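Local coordinates for protein monomethylamine methyltransferase MtmB1 (Methanosarcina barkeri, PDB 1NTH) that catalyses transfer of the methyl group from monomethylamine to the corrinoid cofactor of its partner protein MtmC in methanogenesis, at residues E137-P142 and T424-Y429; V367-G372 and G380-M385; P174-A179 and S207-G212; G220-T223 and S227-V230; A338-E343 and T375-G380. One frame throughout, in Å; residues are numbered along the deposited sequence.

Interaction 1 of 5, residues E137-P142 and T424-Y429; sequences EDVFMP and TFQECY
The Phe425 ring meets Pro142 through its CE2-CZ corner, and Pro142 O approaches the ring obliquely. CE2 lies 4.0 Å from Pro142 CB, an apolar touch, while CZ sits 3.9 Å from Pro142 O, so that the corner rests against both the pyrrolidine and the carbonyl that follows it. This reach depends on Phe425 CG standing opposite the backbone N (chi1 171°), which sends the ring out from its own short helix toward the other one. Further along helix 140-148, Val143 and Ser146 also pack on this ring. Three residues earlier in the chain, the two methyls of Val139 meet the amide end of Gln426, whose chain bends at its second torsion to come across to the valine. No hydrogen bond joins 137-142 to 424-429; the link is van der Waals contact alone. It brings together two helix starts of the TIM-barrel fold: Val139 is the N-cap of helix 140-148, and Thr424 is the N-cap of helix 425-428. At the second start a capping box is formed. Thr424 N donates to Glu427 OE1 at 3.0 Å, a nearly straight bond of 170° that uses the anti lone pair of the carboxylate oxygen, and Glu427 N returns a weak bond of 3.4 Å to Thr424 OG1. Thr424 O takes the backbone N-H groups of both Glu427 and Cys428. Behind Val139 and Gln426, both side chains lean on Asp376, whereas on the far side Met141 packs against Leu186 of a second subunit.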
# COMPACT_ATOMS: atom_id res chain seq x y z
N GLU A 137 16.46 25.21 12.84
CA GLU A 137 16.08 24.58 11.58
C GLU A 137 17.25 24.03 10.77
O GLU A 137 17.17 22.91 10.25
CB GLU A 137 15.27 25.57 10.71
CG GLU A 137 14.62 24.92 9.50
CD GLU A 137 13.73 25.86 8.70
OE1 GLU A 137 13.12 25.38 7.72
OE2 GLU A 137 13.63 27.06 9.04
N ASP A 138 18.34 24.79 10.67
CA ASP A 138 19.48 24.33 9.88
C ASP A 138 20.22 23.10 10.39
O ASP A 138 21.07 22.56 9.68
CB ASP A 138 20.48 25.47 9.63
CG ASP A 138 20.99 26.10 10.91
OD1 ASP A 138 20.94 25.46 11.98
OD2 ASP A 138 21.48 27.25 10.83
N VAL A 139 19.91 22.65 11.60
CA VAL A 139 20.56 21.45 12.13
C VAL A 139 19.52 20.47 12.65
O VAL A 139 19.84 19.55 13.40
CB VAL A 139 21.54 21.77 13.28
CG1 VAL A 139 22.73 22.56 12.75
CG2 VAL A 139 20.83 22.54 14.38
N PHE A 140 18.27 20.64 12.22
CA PHE A 140 17.21 19.76 12.69
C PHE A 140 17.50 18.29 12.38
O PHE A 140 17.38 17.44 13.25
CB PHE A 140 15.86 20.17 12.10
CG PHE A 140 14.69 19.75 12.94
CD1 PHE A 140 14.47 20.34 14.18
CD2 PHE A 140 13.82 18.75 12.51
CE1 PHE A 140 13.40 19.93 14.98
CE2 PHE A 140 12.75 18.34 13.30
CZ PHE A 140 12.54 18.93 14.54
N MET A 141 17.89 18.00 11.14
CA MET A 141 18.19 16.61 10.80
C MET A 141 19.45 16.09 11.49
O MET A 141 19.43 15.02 12.09
CB MET A 141 18.27 16.44 9.28
CG MET A 141 16.90 16.43 8.62
SD MET A 141 16.91 15.96 6.88
CE MET A 141 17.48 14.28 7.01
N PRO A 142 20.57 16.85 11.43
CA PRO A 142 21.80 16.38 12.09
C PRO A 142 21.59 16.07 13.57
O PRO A 142 22.06 15.05 14.07
CB PRO A 142 22.76 17.55 11.88
CG PRO A 142 22.33 18.08 10.56
CD PRO A 142 20.82 18.07 10.65
N THR A 424 26.03 23.58 23.23
CA THR A 424 25.04 23.27 22.21
C THR A 424 25.60 22.13 21.37
O THR A 424 26.78 21.79 21.47
CB THR A 424 24.80 24.46 21.26
OG1 THR A 424 26.02 24.81 20.61
CG2 THR A 424 24.25 25.65 22.03
N PHE A 425 24.73 21.53 20.56
CA PHE A 425 25.11 20.44 19.68
C PHE A 425 26.30 20.86 18.81
O PHE A 425 27.26 20.11 18.64
CB PHE A 425 23.92 20.09 18.78
CG PHE A 425 24.24 19.12 17.67
CD1 PHE A 425 24.50 17.79 17.94
CD2 PHE A 425 24.25 19.55 16.35
CE1 PHE A 425 24.77 16.89 16.91
CE2 PHE A 425 24.52 18.66 15.30
CZ PHE A 425 24.78 17.33 15.59
N GLN A 426 26.23 22.07 18.28
CA GLN A 426 27.28 22.59 17.41
C GLN A 426 28.64 22.73 18.10
O GLN A 426 29.68 22.69 17.45
CB GLN A 426 26.88 23.96 16.84
CG GLN A 426 25.67 23.96 15.90
CD GLN A 426 24.35 24.18 16.62
OE1 GLN A 426 23.40 24.72 16.03
NE2 GLN A 426 24.27 23.77 17.87
N GLU A 427 28.61 22.88 19.42
CA GLU A 427 29.84 23.05 20.19
C GLU A 427 30.50 21.75 20.67
O GLU A 427 31.72 21.69 20.78
CB GLU A 427 29.58 23.96 21.40
CG GLU A 427 29.06 25.33 21.04
CD GLU A 427 28.78 26.20 22.25
OE1 GLU A 427 27.99 25.79 23.13
OE2 GLU A 427 29.36 27.31 22.34
N CYS A 428 29.70 20.72 20.96
CA CYS A 428 30.28 19.47 21.44
C CYS A 428 30.22 18.32 20.45
O CYS A 428 30.53 17.17 20.79
CB CYS A 428 29.64 19.06 22.77
SG CYS A 428 27.86 18.83 22.73
N TYR A 429 29.83 18.62 19.22
CA TYR A 429 29.76 17.63 18.14
C TYR A 429 30.37 18.24 16.89
O TYR A 429 30.38 19.46 16.72
CB TYR A 429 28.32 17.26 17.79
CG TYR A 429 27.78 16.00 18.45
CD1 TYR A 429 27.53 15.96 19.82
CD2 TYR A 429 27.49 14.87 17.69
CE1 TYR A 429 27.00 14.83 20.42
CE2 TYR A 429 26.96 13.72 18.28
CZ TYR A 429 26.72 13.71 19.65
OH TYR A 429 26.18 12.60 20.24

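Interaction 2 of 5, residues V367-G372 and G380-M385; sequences VASAKG and GMEARM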
# COMPACT_ATOMS: atom_id res chain seq x y z
N VAL A 367 17.00 12.86 26.07
CA VAL A 367 17.12 13.65 27.30
C VAL A 367 16.99 15.14 26.99
O VAL A 367 17.70 15.67 26.14
CB VAL A 367 18.49 13.39 27.96
CG1 VAL A 367 18.67 14.28 29.17
CG2 VAL A 367 18.63 11.92 28.33
N ALA A 368 16.08 15.82 27.69
CA ALA A 368 15.91 17.25 27.47
C ALA A 368 16.88 18.00 28.38
O ALA A 368 16.49 18.58 29.39
CB ALA A 368 14.48 17.66 27.77
N SER A 369 18.15 17.97 28.00
CA SER A 369 19.20 18.63 28.76
C SER A 369 18.96 20.12 28.90
O SER A 369 18.22 20.71 28.11
CB SER A 369 20.55 18.37 28.09
OG SER A 369 20.74 16.97 27.92
N ALA A 370 19.58 20.73 29.90
CA ALA A 370 19.42 22.16 30.15
C ALA A 370 17.94 22.48 30.36
O ALA A 370 17.45 23.54 29.95
CB ALA A 370 19.98 22.98 28.99
N LYS A 371 17.23 21.54 30.99
CA LYS A 371 15.81 21.68 31.27
C LYS A 371 14.94 21.81 30.02
O LYS A 371 13.79 22.23 30.10
CB LYS A 371 15.56 22.86 32.21
CG LYS A 371 16.33 22.75 33.52
CD LYS A 371 16.05 23.92 34.46
CE LYS A 371 16.97 23.86 35.67
NZ LYS A 371 16.74 25.00 36.60
N GLY A 372 15.52 21.47 28.87
CA GLY A 372 14.80 21.53 27.61
C GLY A 372 14.32 22.89 27.14
O GLY A 372 13.41 22.97 26.32
N GLY A 380 22.74 13.22 21.20
CA GLY A 380 22.61 11.78 21.38
C GLY A 380 23.48 11.19 22.47
O GLY A 380 23.19 10.10 22.95
N MET A 381 24.54 11.88 22.87
CA MET A 381 25.41 11.37 23.93
C MET A 381 24.66 11.17 25.24
O MET A 381 24.92 10.21 25.96
CB MET A 381 26.59 12.32 24.16
CG MET A 381 27.69 12.23 23.11
SD MET A 381 28.57 10.64 23.15
CE MET A 381 29.91 11.02 24.30
N GLU A 382 23.73 12.06 25.55
CA GLU A 382 22.96 11.92 26.78
C GLU A 382 22.06 10.69 26.72
O GLU A 382 21.87 10.00 27.72
CB GLU A 382 22.12 13.18 27.04
CG GLU A 382 22.96 14.45 27.23
CD GLU A 382 22.94 15.34 26.00
OE1 GLU A 382 21.86 15.87 25.66
OE2 GLU A 382 24.01 15.51 25.37
N ALA A 383 21.52 10.41 25.54
CA ALA A 383 20.67 9.24 25.36
C ALA A 383 21.51 7.97 25.44
O ALA A 383 21.03 6.92 25.89
CB ALA A 383 19.95 9.31 24.01
N ARG A 384 22.76 8.04 24.99
CA ARG A 384 23.63 6.88 25.05
C ARG A 384 23.85 6.49 26.52
O ARG A 384 23.79 5.32 26.88
CB ARG A 384 24.99 7.17 24.40
CG ARG A 384 25.93 5.98 24.44
CD ARG A 384 27.37 6.37 24.15
NE ARG A 384 27.55 6.89 22.79
CZ ARG A 384 28.72 7.28 22.29
NH1 ARG A 384 29.82 7.20 23.04
NH2 ARG A 384 28.80 7.73 21.05
N MET A 385 24.09 7.49 27.37
CA MET A 385 24.31 7.22 28.78
C MET A 385 23.03 6.65 29.40
O MET A 385 23.08 5.70 30.18
CB MET A 385 24.72 8.50 29.52
CG MET A 385 25.06 8.28 30.99
SD MET A 385 26.49 7.17 31.23
CE MET A 385 27.83 8.33 31.06
O HOH W 1 19.44 14.43 24.63
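In the beta-alpha connection of the barrel that runs from strand 363-366 to helix 380-393, Val367 and Ser369 close on Glu382, in the first turn of that helix. Ala368, between the two contacting loop residues, is the centre of an inverse gamma turn. Ser369 OG donates to Glu382 OE1 at 2.8 Å, arriving from above the carboxylate plane, 44° out of it. Val367 supplies the apolar half: its CB lies 3.8 Å from Glu382 CB, and its CG2 reaches past to Glu382 O and stops 4.3 Å from Ala383 N. The glutamate can lie along this wall because its chain, which starts opposite the carbonyl carbon (chi1 -62°), bends at the next bond (chi2 103°) and turns back to the loop. A water sits 2.6 Å from Val367 O and 3.0 Å from Glu382 OE1, where it can bridge the loop carbonyl and the carboxylate. The other oxygen, OE2, is bonded to Tyr440 OH and to Thr379 OG1, and the latter also caps Met381 N. Were Glu382 an alanine, the hydroxyls of Ser369 and Tyr440 would probably lose the carboxylate they bond, and a gap would open beside Val367. Further along the same helix, Arg384 bonds Phe3 O and Arg4 O of a third subunit. The buried carboxylate is thus held through both oxygens by hydroxyl groups from this loop and from helix 438-454, and the nearby N-terminal end of helix 380-393 would probably help to offset its negative charge.

Interaction 3 of 5, residues P174-A179 and S207-G212; sequences PYEVLA and SLSAQG
Glu176 carries its carboxylate from helix 174-193 into the turn 207-209, where both oxygens are gripped. OE2 accepts two backbone N-H groups: Leu208 N at 2.7 Å, nearly along the C-O axis, and Ser209 N at 2.8 Å, from the syn side in an almost straight bond of 177°. OE1 receives Ser209 OG at a short 2.5 Å, also on the syn side, tilted 28° out of the carboxylate plane. Lys172 N also donates to OE1, and a water 2.9 Å from OE1 passes the contact on to Gln211 NE2. The reach comes from a fully stretched chain, CG opposite the backbone N (chi1 178°) and the next bond extended too. Ser207 CB and CA lie against CG of this chain. Gly212 makes room for the carboxylate: a beta carbon there would collide with Glu176 CD. In the next shell Ser209 is the N-cap of helix 210-214, its OG accepting from Gly212 N at 3.0 Å while donating to the glutamate. Ala210 N is held by Asp241, and Ala210 packs on Gln211 of a fourth subunit, so the site lies close to a subunit interface. With five donors around it beside a helix N-terminus, this buried carboxylate is likely to be strongly stabilised as an anion, fixing the turn that follows the pyrrolysine-bearing loop to helix 174-193.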
# COMPACT_ATOMS: atom_id res chain seq x y z
N PRO A 174 -0.67 28.82 9.46
CA PRO A 174 -0.37 27.72 8.54
C PRO A 174 1.02 27.15 8.79
O PRO A 174 1.30 25.99 8.47
CB PRO A 174 -0.52 28.36 7.16
CG PRO A 174 -0.19 29.82 7.42
CD PRO A 174 -0.93 30.07 8.71
N TYR A 175 1.90 27.96 9.38
CA TYR A 175 3.25 27.50 9.68
C TYR A 175 3.24 26.40 10.73
O TYR A 175 4.13 25.54 10.75
CB TYR A 175 4.13 28.66 10.16
CG TYR A 175 4.45 29.65 9.08
CD1 TYR A 175 3.85 30.91 9.06
CD2 TYR A 175 5.36 29.34 8.07
CE1 TYR A 175 4.16 31.84 8.06
CE2 TYR A 175 5.68 30.26 7.07
CZ TYR A 175 5.07 31.51 7.08
OH TYR A 175 5.38 32.43 6.10
N GLU A 176 2.25 26.42 11.62
CA GLU A 176 2.15 25.38 12.65
C GLU A 176 1.82 24.05 11.98
O GLU A 176 2.36 23.01 12.34
CB GLU A 176 1.07 25.72 13.68
CG GLU A 176 0.92 24.63 14.73
CD GLU A 176 -0.22 24.87 15.70
OE1 GLU A 176 -1.29 25.33 15.26
OE2 GLU A 176 -0.04 24.56 16.90
N VAL A 177 0.91 24.10 11.00
CA VAL A 177 0.52 22.89 10.27
C VAL A 177 1.74 22.38 9.50
O VAL A 177 2.04 21.18 9.53
CB VAL A 177 -0.63 23.19 9.28
CG1 VAL A 177 -0.80 22.03 8.29
CG2 VAL A 177 -1.93 23.39 10.05
N LEU A 178 2.43 23.28 8.81
CA LEU A 178 3.61 22.90 8.04
C LEU A 178 4.65 22.24 8.95
O LEU A 178 5.22 21.20 8.61
CB LEU A 178 4.22 24.13 7.36
CG LEU A 178 5.51 23.89 6.55
CD1 LEU A 178 5.23 22.89 5.43
CD2 LEU A 178 6.00 25.21 5.97
N ALA A 179 4.88 22.83 10.12
CA ALA A 179 5.86 22.28 11.06
C ALA A 179 5.43 20.92 11.60
O ALA A 179 6.26 20.03 11.76
CB ALA A 179 6.08 23.26 12.22
N SER A 207 3.83 21.53 17.17
CA SER A 207 2.47 22.04 17.19
C SER A 207 1.94 22.10 18.62
O SER A 207 2.24 21.22 19.44
CB SER A 207 1.56 21.15 16.34
OG SER A 207 1.78 19.78 16.63
N LEU A 208 1.14 23.12 18.91
CA LEU A 208 0.57 23.28 20.25
C LEU A 208 -0.96 23.26 20.24
O LEU A 208 -1.58 22.88 21.24
CB LEU A 208 1.06 24.60 20.87
CG LEU A 208 2.57 24.76 21.03
CD1 LEU A 208 2.87 26.13 21.64
CD2 LEU A 208 3.13 23.65 21.91
N SER A 209 -1.57 23.67 19.13
CA SER A 209 -3.02 23.69 19.03
C SER A 209 -3.56 22.35 18.58
O SER A 209 -2.82 21.50 18.08
CB SER A 209 -3.47 24.76 18.03
OG SER A 209 -3.16 24.37 16.70
N ALA A 210 -4.87 22.16 18.74
CA ALA A 210 -5.50 20.92 18.32
C ALA A 210 -5.36 20.76 16.81
O ALA A 210 -5.02 19.68 16.33
CB ALA A 210 -6.98 20.93 18.71
N GLN A 211 -5.62 21.82 16.06
CA GLN A 211 -5.53 21.73 14.61
C GLN A 211 -4.11 21.39 14.17
O GLN A 211 -3.91 20.64 13.22
CB GLN A 211 -6.01 23.02 13.93
CG GLN A 211 -5.16 24.25 14.17
CD GLN A 211 -5.93 25.52 13.85
OE1 GLN A 211 -7.01 25.75 14.40
NE2 GLN A 211 -5.39 26.34 12.96
N GLY A 212 -3.12 21.93 14.88
CA GLY A 212 -1.74 21.63 14.54
C GLY A 212 -1.40 20.17 14.79
O GLY A 212 -0.80 19.51 13.94
O HOH W 2 -2.55 25.81 12.71

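Interaction 4 of 5, residues G220-T223 and S227-V230; sequences GGMT and SHEV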
# COMPACT_ATOMS: atom_id res chain seq x y z
N GLY A 220 4.80 9.94 4.88
CA GLY A 220 6.18 10.29 5.12
C GLY A 220 6.40 10.83 6.52
O GLY A 220 7.53 10.94 6.99
N GLY A 221 5.30 11.17 7.19
CA GLY A 221 5.39 11.70 8.54
C GLY A 221 4.91 10.72 9.59
O GLY A 221 5.19 9.52 9.50
N MET A 222 4.18 11.21 10.59
CA MET A 222 3.67 10.33 11.63
C MET A 222 2.65 9.34 11.10
O MET A 222 1.81 9.69 10.26
CB MET A 222 3.05 11.15 12.77
CG MET A 222 4.07 11.93 13.57
SD MET A 222 3.39 12.56 15.12
CE MET A 222 3.32 11.03 16.09
N THR A 223 2.73 8.11 11.58
CA THR A 223 1.80 7.06 11.17
C THR A 223 1.36 6.29 12.42
O THR A 223 1.81 6.59 13.53
CB THR A 223 2.44 6.10 10.15
OG1 THR A 223 1.44 5.21 9.63
CG2 THR A 223 3.55 5.29 10.80
N SER A 227 4.23 6.91 18.42
CA SER A 227 3.48 7.28 19.62
C SER A 227 2.92 8.69 19.44
O SER A 227 3.67 9.62 19.15
CB SER A 227 4.39 7.24 20.85
OG SER A 227 4.75 5.91 21.19
N HIS A 228 1.61 8.83 19.62
CA HIS A 228 0.91 10.10 19.47
C HIS A 228 0.63 10.71 20.82
O HIS A 228 -0.11 10.16 21.63
CB HIS A 228 -0.37 9.88 18.68
CG HIS A 228 -0.12 9.38 17.30
ND1 HIS A 228 -0.41 10.11 16.17
CD2 HIS A 228 0.48 8.24 16.86
CE1 HIS A 228 0.00 9.46 15.10
NE2 HIS A 228 0.54 8.32 15.50
N GLU A 229 1.21 11.88 21.03
CA GLU A 229 1.13 12.58 22.29
C GLU A 229 -0.10 13.42 22.59
O GLU A 229 -0.55 14.21 21.76
CB GLU A 229 2.38 13.44 22.42
CG GLU A 229 2.49 14.25 23.69
CD GLU A 229 3.69 15.16 23.62
OE1 GLU A 229 3.51 16.38 23.40
OE2 GLU A 229 4.83 14.65 23.76
N VAL A 230 -0.63 13.24 23.79
CA VAL A 230 -1.75 14.04 24.28
C VAL A 230 -1.31 14.40 25.71
O VAL A 230 -0.88 13.53 26.47
CB VAL A 230 -3.09 13.26 24.29
CG1 VAL A 230 -3.00 12.05 25.18
CG2 VAL A 230 -4.20 14.20 24.75
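Met222 sets its CE methyl over one face of the His228 ring, 3.8 Å from the centroid and 7° off the normal, a CH-pi contact. The sulfur stands further away, at 4.9 Å from the centroid and oblique, so it is the methyl, swung inward by a bend at the last torsion (chi3 74°), that does the packing. The same methyl abuts Ser227 O at 3.4 Å, while Ser227 OG is bonded to Trp293. At the ring edge, His228 NE2 donates to Thr223 O at 2.9 Å (169°); the oxygen lies in the ring plane, while the donor stands above the plane of the carbonyl. With one face covered and NE2 bonded at the edge, the imidazole probably has little freedom to rotate. The looser side is that of partly exposed Thr223, whose CB is directed away from the strand and whose side chain touches Lys188, and of exposed Gly220. The contact ties the loop after helix 210-214 to barrel strand 227-231: Met222 leans on Thr184 of helix 174-193, Tyr249 of helix 240-251 meets the histidine edge-to-face, strand 255-259 runs alongside, and Glu229 OE2, in one of its two conformers, bonds the pyrrolysine at position 202.

Interaction 5 of 5, residues A338-E343 and T375-G380; sequences AGPCTE and TDKTTG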
# COMPACT_ATOMS: atom_id res chain seq x y z
N ALA A 338 21.57 20.46 34.31
CA ALA A 338 22.79 20.76 33.56
C ALA A 338 22.64 20.55 32.05
O ALA A 338 21.80 19.77 31.59
CB ALA A 338 23.94 19.93 34.09
N GLY A 339 23.49 21.25 31.29
CA GLY A 339 23.46 21.14 29.85
C GLY A 339 24.40 20.08 29.31
O GLY A 339 25.16 19.48 30.07
N PRO A 340 24.37 19.83 27.99
CA PRO A 340 25.23 18.82 27.36
C PRO A 340 26.72 19.04 27.58
O PRO A 340 27.17 20.17 27.80
CB PRO A 340 24.85 18.93 25.88
CG PRO A 340 23.44 19.40 25.92
CD PRO A 340 23.49 20.45 26.99
N CYS A 341 27.47 17.95 27.49
CA CYS A 341 28.91 17.96 27.65
C CYS A 341 29.37 18.39 29.04
O CYS A 341 30.39 19.07 29.18
CB CYS A 341 29.56 18.84 26.58
SG CYS A 341 31.29 18.43 26.23
N THR A 342 28.61 17.99 30.05
CA THR A 342 28.97 18.27 31.44
C THR A 342 28.73 16.99 32.20
O THR A 342 27.81 16.22 31.89
CB THR A 342 28.11 19.40 32.06
OG1 THR A 342 26.75 18.95 32.22
CG2 THR A 342 28.14 20.65 31.20
N GLU A 343 29.56 16.74 33.21
CA GLU A 343 29.44 15.53 34.00
C GLU A 343 28.12 15.49 34.76
O GLU A 343 27.49 14.44 34.87
CB GLU A 343 30.60 15.42 34.98
CG GLU A 343 30.70 14.08 35.67
CD GLU A 343 31.90 13.99 36.58
OE1 GLU A 343 31.90 14.64 37.64
OE2 GLU A 343 32.86 13.26 36.22
N THR A 375 17.93 26.44 23.18
CA THR A 375 18.09 26.01 21.80
C THR A 375 19.36 25.22 21.51
O THR A 375 20.46 25.63 21.87
CB THR A 375 18.03 27.23 20.85
OG1 THR A 375 16.79 27.92 21.06
CG2 THR A 375 18.12 26.78 19.40
N ASP A 376 19.17 24.07 20.87
CA ASP A 376 20.24 23.17 20.47
C ASP A 376 21.05 22.51 21.58
O ASP A 376 22.08 21.89 21.30
CB ASP A 376 21.19 23.88 19.49
CG ASP A 376 20.48 24.33 18.23
OD1 ASP A 376 19.51 23.65 17.81
OD2 ASP A 376 20.89 25.36 17.64
N LYS A 377 20.60 22.60 22.83
CA LYS A 377 21.35 21.97 23.91
C LYS A 377 20.86 20.57 24.29
O LYS A 377 20.46 20.33 25.43
CB LYS A 377 21.39 22.88 25.14
CG LYS A 377 22.32 24.08 24.95
CD LYS A 377 22.77 24.69 26.27
CE LYS A 377 23.79 25.79 26.02
NZ LYS A 377 24.33 26.38 27.28
N THR A 378 20.90 19.67 23.31
CA THR A 378 20.52 18.27 23.50
C THR A 378 21.28 17.48 22.44
O THR A 378 21.33 17.88 21.28
CB THR A 378 19.00 18.02 23.26
OG1 THR A 378 18.65 18.40 21.93
CG2 THR A 378 18.16 18.81 24.25
N THR A 379 21.90 16.37 22.84
CA THR A 379 22.62 15.54 21.87
C THR A 379 22.45 14.06 22.19
O THR A 379 22.08 13.69 23.31
CB THR A 379 24.14 15.83 21.86
OG1 THR A 379 24.77 15.10 22.91
CG2 THR A 379 24.41 17.32 22.03
N GLY A 380 22.74 13.22 21.20
CA GLY A 380 22.61 11.78 21.38
C GLY A 380 23.48 11.19 22.47
O GLY A 380 23.19 10.10 22.95
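Pro340 presses its ring onto the backbone at Lys377, where two loops of the TIM barrel meet: the one after strand 330-333 and the one after strand 363-366, each leading into its own helix. The packing is van der Waals and no hydrogen bond crosses it. Pro340 CG lies 3.2 Å from Lys377 O and 3.7 Å from Thr378 N, so the ring rests against that peptide. CD touches Lys377 CB at 3.7 Å, and the two side chains cross at about a right angle, the lysine chain then leading outward. A glycine in place of Pro340 would probably open a gap over the Lys377 carbonyl and leave the loop backbone freer to turn. The polar contacts act within each loop and beyond. Thr342, the N-cap of helix 343-359, donates from OG1 to Gly339 O at 2.7 Å with a C=O to donor angle of 160°, and OG1 also accepts from Cys345 N, so one hydroxyl joins the turn around Pro340 to the helix start. Charge enters at Lys377, whose NZ is held by the carbonyl oxygens of Ala421 and Gly422, in the loop that supplies Pro420 and Lys423 as backbone partners to Gly339 and Pro340. Tyr440 of helix 438-454 lies on both Pro340 and Thr379, and Phe425 and Cys428 of helix 425-428 also touch the threonine. Thr379 adds the last touch, because its OG1, bonded to Glu382 OE2, stands between the backbone N and the carbonyl carbon (chi1 83°) and the methyl is left to face the proline: Thr379 CG2 ends 4.2 Å from Pro340 CB.

In the fold
Along the chain, interaction 3 closes before interaction 4 opens, and their centres lie about 13 Å apart; they lie on helix 210-214 and strand 227-231, which follow each other in the chain. Interactions 2 and 5 come later and cross in sequence, sharing Gly380 at the start of helix 380-393, with centres about 6 Å apart. Interaction 1 spans all of these, pairing 137-142 with a late segment whose Phe425 N probably bonds Asp376 O of interaction 5. Interactions 1, 2 and 5 therefore form one continuous patch, tying late loops and helices of the chain to one side of the barrel, while 3 and 4 have centres about 21 to 27 Å from those of 2 and 5.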